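Local structure of chloride intracellular channel exc-4 (Caenorhabditis elegans, 2YV9) at residues L168-Y182 against I214-T227. The protein may insert into membranes to form chloride channels and is required to regulate lumen size as the excretory canal grows. Residues are numbered along the deposited sequence; the frame is centred on the assembly and turned at random.
Sequences LSNIDQLLSERKSRY and IPHNFTHLWAYILT
Asp172 meets the start of helix 219-227 with its carboxylate. OD1 accepts a hydrogen bond from Leu221 N at 2.9 Å, through its anti lone pair and with an N-H...O angle of 160°. The helix-start dipole would probably stabilise the negative charge. Asp172 OD2 takes a bond from a water that also binds His220 ND1 in the imidazole plane. The His220 ring lies flat against the other helix, with Ser176 CA over its face, 3.6 Å from the centroid. Phe218, the N-cap residue, is clamped between Ser169 CA on one ring face and Pro215 CB on the opposite one. An alanine in place of Phe218 would probably open a gap between Ser169 and Pro215 and leave Leu168 CB without its aromatic neighbour. Leu221 is a knob in the hole formed by Leu168, Ile171, Asp172 and Leu175. Its CG stands anti to the backbone N (chi1 178°), which carries CD2 to 3.7 Å from Leu168 CD2. Past the end of helix 168-178, the Tyr182 ring has Thr227 CG2 over one face. Tyr224 OH bonds Asp192. The two helices cross at 83° in the all-helical C-terminal domain of the GST-like fold. Helices 117-140 and 190-210 pack around Leu168, and helix 273-280 touches Trp222.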
loop_
_atom_site.group_PDB
_atom_site.type_symbol
_atom_site.label_atom_id
_atom_site.label_comp_id
_atom_site.label_asym_id
_atom_site.label_seq_id
_atom_site.Cartn_x
_atom_site.Cartn_y
_atom_site.Cartn_z
ATOM N N LEU A 168 -12.503 -22.408 -3.899
ATOM C CA LEU A 168 -13.113 -22.232 -5.223
ATOM C C LEU A 168 -14.542 -22.779 -5.212
ATOM O O LEU A 168 -15.469 -22.169 -5.777
ATOM C CB LEU A 168 -12.284 -22.954 -6.299
ATOM C CG LEU A 168 -10.976 -22.262 -6.634
ATOM C CD1 LEU A 168 -10.076 -23.218 -7.497
ATOM C CD2 LEU A 168 -11.156 -20.917 -7.326
ATOM N N SER A 169 -14.708 -23.926 -4.557
ATOM C CA SER A 169 -16.029 -24.538 -4.404
ATOM C C SER A 169 -16.945 -23.639 -3.576
ATOM O O SER A 169 -18.096 -23.448 -3.945
ATOM C CB SER A 169 -15.972 -25.907 -3.769
ATOM O OG SER A 169 -17.284 -26.464 -3.825
ATOM N N ASN A 170 -16.411 -23.063 -2.499
ATOM C CA ASN A 170 -17.184 -22.137 -1.633
ATOM C C ASN A 170 -17.681 -20.901 -2.401
ATOM O O ASN A 170 -18.846 -20.504 -2.319
ATOM C CB ASN A 170 -16.371 -21.735 -0.418
ATOM C CG ASN A 170 -16.130 -22.896 0.563
ATOM O OD1 ASN A 170 -16.801 -23.919 0.518
ATOM N ND2 ASN A 170 -15.149 -22.716 1.453
ATOM N N ILE A 171 -16.802 -20.329 -3.200
ATOM C CA ILE A 171 -17.177 -19.240 -4.094
ATOM C C ILE A 171 -18.206 -19.633 -5.180
ATOM O O ILE A 171 -19.193 -18.892 -5.422
ATOM C CB ILE A 171 -15.903 -18.586 -4.682
ATOM C CG1 ILE A 171 -14.966 -18.094 -3.546
ATOM C CG2 ILE A 171 -16.299 -17.437 -5.618
ATOM C CD1 ILE A 171 -13.619 -17.498 -4.044
ATOM N N ASP A 172 -18.011 -20.787 -5.817
ATOM C CA ASP A 172 -19.030 -21.321 -6.699
ATOM C C ASP A 172 -20.385 -21.370 -6.000
ATOM O O ASP A 172 -21.352 -20.951 -6.583
ATOM C CB ASP A 172 -18.669 -22.721 -7.153
ATOM C CG ASP A 172 -19.574 -23.235 -8.261
ATOM O OD1 ASP A 172 -19.596 -22.691 -9.379
ATOM O OD2 ASP A 172 -20.242 -24.273 -8.014
ATOM N N GLN A 173 -20.387 -21.897 -4.772
ATOM C CA GLN A 173 -21.619 -22.065 -3.984
ATOM C C GLN A 173 -22.262 -20.718 -3.684
ATOM O O GLN A 173 -23.489 -20.557 -3.840
ATOM C CB GLN A 173 -21.314 -22.833 -2.692
ATOM C CG GLN A 173 -21.102 -24.328 -2.948
ATOM C CD GLN A 173 -20.590 -25.099 -1.713
ATOM O OE1 GLN A 173 -21.273 -25.160 -0.690
ATOM N NE2 GLN A 173 -19.388 -25.696 -1.818
ATOM N N LEU A 174 -21.450 -19.750 -3.274
ATOM C CA LEU A 174 -21.949 -18.388 -3.036
ATOM C C LEU A 174 -22.578 -17.762 -4.278
ATOM O O LEU A 174 -23.643 -17.154 -4.234
ATOM C CB LEU A 174 -20.806 -17.506 -2.548
ATOM C CG LEU A 174 -21.151 -16.050 -2.259
ATOM C CD1 LEU A 174 -22.345 -15.995 -1.259
ATOM C CD2 LEU A 174 -19.918 -15.331 -1.735
ATOM N N LEU A 175 -21.920 -17.903 -5.420
ATOM C CA LEU A 175 -22.441 -17.369 -6.641
ATOM C C LEU A 175 -23.721 -18.053 -7.068
ATOM O O LEU A 175 -24.616 -17.410 -7.643
ATOM C CB LEU A 175 -21.391 -17.501 -7.747
ATOM C CG LEU A 175 -20.240 -16.508 -7.651
ATOM C CD1 LEU A 175 -19.055 -17.012 -8.567
ATOM C CD2 LEU A 175 -20.607 -15.034 -8.052
ATOM N N SER A 176 -23.815 -19.353 -6.797
ATOM C CA SER A 176 -25.012 -20.112 -7.145
ATOM C C SER A 176 -26.193 -19.629 -6.324
ATOM O O SER A 176 -27.282 -19.433 -6.869
ATOM C CB SER A 176 -24.802 -21.604 -6.942
ATOM O OG SER A 176 -24.379 -21.877 -5.630
ATOM N N GLU A 177 -25.980 -19.466 -5.024
ATOM C CA GLU A 177 -27.048 -18.917 -4.176
ATOM C C GLU A 177 -27.389 -17.451 -4.473
ATOM O O GLU A 177 -28.562 -17.084 -4.466
ATOM C CB GLU A 177 -26.814 -19.185 -2.680
ATOM C CG GLU A 177 -25.493 -18.760 -2.066
ATOM C CD GLU A 177 -24.977 -19.766 -1.021
ATOM O OE1 GLU A 177 -25.450 -20.926 -1.007
ATOM O OE2 GLU A 177 -24.083 -19.405 -0.222
ATOM N N ARG A 178 -26.392 -16.620 -4.758
ATOM C CA ARG A 178 -26.632 -15.199 -5.059
ATOM C C ARG A 178 -27.294 -14.976 -6.418
ATOM O O ARG A 178 -28.081 -14.044 -6.589
ATOM C CB ARG A 178 -25.333 -14.391 -4.963
ATOM C CG ARG A 178 -24.935 -14.124 -3.554
ATOM C CD ARG A 178 -23.810 -13.097 -3.367
ATOM N NE ARG A 178 -23.565 -12.944 -1.930
ATOM C CZ ARG A 178 -22.552 -12.300 -1.367
ATOM N NH1 ARG A 178 -21.620 -11.712 -2.102
ATOM N NH2 ARG A 178 -22.468 -12.260 -0.029
ATOM N N LYS A 179 -26.976 -15.834 -7.378
ATOM C CA LYS A 179 -27.430 -15.708 -8.763
ATOM C C LYS A 179 -27.102 -14.374 -9.448
ATOM O O LYS A 179 -27.731 -13.990 -10.430
ATOM C CB LYS A 179 -28.940 -16.025 -8.836
ATOM C CG LYS A 179 -29.242 -17.348 -8.173
ATOM C CD LYS A 179 -30.687 -17.777 -8.301
ATOM C CE LYS A 179 -30.840 -19.255 -7.965
ATOM N NZ LYS A 179 -30.316 -19.614 -6.607
ATOM N N SER A 180 -26.039 -13.727 -8.968
ATOM C CA SER A 180 -25.578 -12.424 -9.434
ATOM C C SER A 180 -24.485 -12.494 -10.496
ATOM O O SER A 180 -23.758 -13.471 -10.561
ATOM C CB SER A 180 -25.028 -11.628 -8.237
ATOM O OG SER A 180 -24.123 -12.369 -7.501
ATOM N N ARG A 181 -24.442 -11.470 -11.349
ATOM C CA ARG A 181 -23.457 -11.352 -12.424
ATOM C C ARG A 181 -22.070 -11.141 -11.838
ATOM O O ARG A 181 -21.062 -11.775 -12.290
ATOM C CB ARG A 181 -23.778 -10.117 -13.258
ATOM C CG ARG A 181 -22.846 -9.875 -14.416
ATOM C CD ARG A 181 -23.332 -10.610 -15.635
ATOM N NE ARG A 181 -24.491 -9.922 -16.214
ATOM C CZ ARG A 181 -25.400 -10.479 -17.018
ATOM N NH1 ARG A 181 -25.320 -11.763 -17.378
ATOM N NH2 ARG A 181 -26.407 -9.738 -17.467
ATOM N N TYR A 182 -22.020 -10.180 -10.917
ATOM C CA TYR A 182 -20.809 -9.905 -10.134
ATOM C C TYR A 182 -20.957 -10.548 -8.750
ATOM O O TYR A 182 -21.972 -11.189 -8.480
ATOM C CB TYR A 182 -20.487 -8.377 -10.137
ATOM C CG TYR A 182 -20.122 -7.874 -11.549
ATOM C CD1 TYR A 182 -18.804 -8.001 -12.036
ATOM C CD2 TYR A 182 -21.066 -7.320 -12.389
ATOM C CE1 TYR A 182 -18.460 -7.596 -13.315
ATOM C CE2 TYR A 182 -20.734 -6.904 -13.683
ATOM C CZ TYR A 182 -19.411 -7.051 -14.145
ATOM O OH TYR A 182 -19.047 -6.640 -15.406
ATOM N N ILE A 214 -8.922 -24.681 -12.804
ATOM C CA ILE A 214 -9.967 -24.378 -11.831
ATOM C C ILE A 214 -11.040 -25.427 -12.158
ATOM O O ILE A 214 -11.377 -25.577 -13.322
ATOM C CB ILE A 214 -10.475 -22.934 -12.018
ATOM C CG1 ILE A 214 -9.450 -21.886 -11.562
ATOM C CG2 ILE A 214 -11.834 -22.732 -11.291
ATOM C CD1 ILE A 214 -9.823 -20.504 -11.926
ATOM N N PRO A 215 -11.504 -26.230 -11.164
ATOM C CA PRO A 215 -12.340 -27.372 -11.543
ATOM C C PRO A 215 -13.516 -27.043 -12.448
ATOM O O PRO A 215 -14.246 -26.069 -12.199
ATOM C CB PRO A 215 -12.785 -27.933 -10.205
ATOM C CG PRO A 215 -11.635 -27.594 -9.253
ATOM C CD PRO A 215 -11.160 -26.247 -9.732
ATOM N N HIS A 216 -13.716 -27.848 -13.485
ATOM C CA HIS A 216 -14.699 -27.562 -14.544
ATOM C C HIS A 216 -16.169 -27.725 -14.109
ATOM O O HIS A 216 -17.094 -27.260 -14.777
ATOM C CB HIS A 216 -14.361 -28.467 -15.745
ATOM C CG HIS A 216 -13.088 -28.085 -16.416
ATOM N ND1 HIS A 216 -12.652 -28.668 -17.589
ATOM C CD2 HIS A 216 -12.138 -27.175 -16.070
ATOM C CE1 HIS A 216 -11.510 -28.114 -17.950
ATOM N NE2 HIS A 216 -11.175 -27.205 -17.055
ATOM N N ASN A 217 -16.382 -28.377 -12.983
ATOM C CA ASN A 217 -17.745 -28.581 -12.469
ATOM C C ASN A 217 -18.282 -27.360 -11.714
ATOM O O ASN A 217 -19.463 -27.311 -11.373
ATOM C CB ASN A 217 -17.808 -29.841 -11.609
ATOM C CG ASN A 217 -17.047 -29.714 -10.311
ATOM O OD1 ASN A 217 -15.871 -29.419 -10.307
ATOM N ND2 ASN A 217 -17.722 -29.964 -9.198
ATOM N N PHE A 218 -17.425 -26.370 -11.440
ATOM C CA PHE A 218 -17.830 -25.154 -10.747
ATOM C C PHE A 218 -18.414 -24.146 -11.757
ATOM O O PHE A 218 -17.801 -23.123 -12.129
ATOM C CB PHE A 218 -16.644 -24.537 -10.021
ATOM C CG PHE A 218 -16.045 -25.410 -8.957
ATOM C CD1 PHE A 218 -16.740 -26.485 -8.389
ATOM C CD2 PHE A 218 -14.759 -25.143 -8.506
ATOM C CE1 PHE A 218 -16.140 -27.273 -7.420
ATOM C CE2 PHE A 218 -14.177 -25.881 -7.514
ATOM C CZ PHE A 218 -14.841 -26.959 -6.969
ATOM N N THR A 219 -19.633 -24.417 -12.225
ATOM C CA THR A 219 -20.198 -23.673 -13.342
ATOM C C THR A 219 -20.462 -22.191 -13.073
ATOM O O THR A 219 -20.292 -21.343 -13.962
ATOM C CB THR A 219 -21.547 -24.290 -13.753
ATOM O OG1 THR A 219 -21.425 -25.711 -13.727
ATOM C CG2 THR A 219 -21.986 -23.815 -15.115
ATOM N N HIS A 220 -20.941 -21.879 -11.859
ATOM C CA HIS A 220 -21.232 -20.489 -11.480
ATOM C C HIS A 220 -19.938 -19.684 -11.391
ATOM O O HIS A 220 -19.883 -18.541 -11.813
ATOM C CB HIS A 220 -22.000 -20.408 -10.176
ATOM C CG HIS A 220 -23.450 -20.759 -10.342
ATOM N ND1 HIS A 220 -23.873 -22.065 -10.433
ATOM C CD2 HIS A 220 -24.527 -19.986 -10.610
ATOM C CE1 HIS A 220 -25.180 -22.076 -10.659
ATOM N NE2 HIS A 220 -25.593 -20.828 -10.796
ATOM N N LEU A 221 -18.901 -20.328 -10.840
ATOM C CA LEU A 221 -17.583 -19.675 -10.749
ATOM C C LEU A 221 -17.069 -19.416 -12.147
ATOM O O LEU A 221 -16.498 -18.348 -12.407
ATOM C CB LEU A 221 -16.625 -20.550 -9.993
ATOM C CG LEU A 221 -15.185 -20.054 -9.830
ATOM C CD1 LEU A 221 -15.196 -18.817 -9.044
ATOM C CD2 LEU A 221 -14.334 -21.131 -9.186
ATOM N N TRP A 222 -17.183 -20.423 -13.022
ATOM C CA TRP A 222 -16.666 -20.266 -14.394
ATOM C C TRP A 222 -17.468 -19.205 -15.104
ATOM O O TRP A 222 -16.951 -18.430 -15.923
ATOM C CB TRP A 222 -16.664 -21.594 -15.138
ATOM C CG TRP A 222 -15.383 -22.365 -14.943
ATOM C CD1 TRP A 222 -15.194 -23.485 -14.225
ATOM C CD2 TRP A 222 -14.132 -22.043 -15.537
ATOM N NE1 TRP A 222 -13.884 -23.907 -14.341
ATOM C CE2 TRP A 222 -13.219 -23.002 -15.137
ATOM C CE3 TRP A 222 -13.702 -21.011 -16.365
ATOM C CZ2 TRP A 222 -11.872 -22.938 -15.527
ATOM C CZ3 TRP A 222 -12.391 -20.954 -16.753
ATOM C CH2 TRP A 222 -11.507 -21.895 -16.359
ATOM N N ALA A 223 -18.771 -19.121 -14.808
ATOM C CA ALA A 223 -19.556 -18.037 -15.359
ATOM C C ALA A 223 -19.085 -16.620 -14.923
ATOM O O ALA A 223 -19.101 -15.657 -15.685
ATOM C CB ALA A 223 -21.033 -18.194 -15.016
ATOM N N TYR A 224 -18.643 -16.524 -13.685
ATOM C CA TYR A 224 -18.104 -15.294 -13.134
ATOM C C TYR A 224 -16.737 -14.985 -13.799
ATOM O O TYR A 224 -16.433 -13.831 -14.138
ATOM C CB TYR A 224 -17.982 -15.459 -11.623
ATOM C CG TYR A 224 -17.362 -14.327 -10.871
ATOM C CD1 TYR A 224 -18.111 -13.212 -10.471
ATOM C CD2 TYR A 224 -16.002 -14.363 -10.503
ATOM C CE1 TYR A 224 -17.543 -12.192 -9.829
ATOM C CE2 TYR A 224 -15.432 -13.295 -9.817
ATOM C CZ TYR A 224 -16.206 -12.258 -9.433
ATOM O OH TYR A 224 -15.676 -11.209 -8.756
ATOM N N ILE A 225 -15.940 -16.016 -14.055
ATOM C CA ILE A 225 -14.676 -15.786 -14.792
ATOM C C ILE A 225 -15.014 -15.296 -16.221
ATOM O O ILE A 225 -14.416 -14.351 -16.764
ATOM C CB ILE A 225 -13.827 -17.058 -14.794
ATOM C CG1 ILE A 225 -13.339 -17.345 -13.353
ATOM C CG2 ILE A 225 -12.632 -16.917 -15.791
ATOM C CD1 ILE A 225 -12.830 -18.749 -13.116
ATOM N N LEU A 226 -15.985 -15.930 -16.856
ATOM C CA LEU A 226 -16.474 -15.429 -18.149
ATOM C C LEU A 226 -16.926 -13.974 -18.073
ATOM O O LEU A 226 -16.572 -13.187 -18.926
ATOM C CB LEU A 226 -17.592 -16.319 -18.663
ATOM C CG LEU A 226 -18.182 -15.951 -20.031
ATOM C CD1 LEU A 226 -17.160 -15.690 -21.156
ATOM C CD2 LEU A 226 -19.223 -17.063 -20.448
ATOM N N THR A 227 -17.672 -13.628 -17.030
ATOM C CA THR A 227 -18.032 -12.246 -16.788
ATOM C C THR A 227 -16.772 -11.379 -16.761
ATOM O O THR A 227 -16.732 -10.351 -17.384
ATOM C CB THR A 227 -18.891 -12.123 -15.542
ATOM O OG1 THR A 227 -20.104 -12.861 -15.798
ATOM C CG2 THR A 227 -19.200 -10.691 -15.249
HETATM O O HOH W 1 -22.084 -24.225 -9.885
HETATM O O HOH W 2 -21.337 -14.301 -13.559
#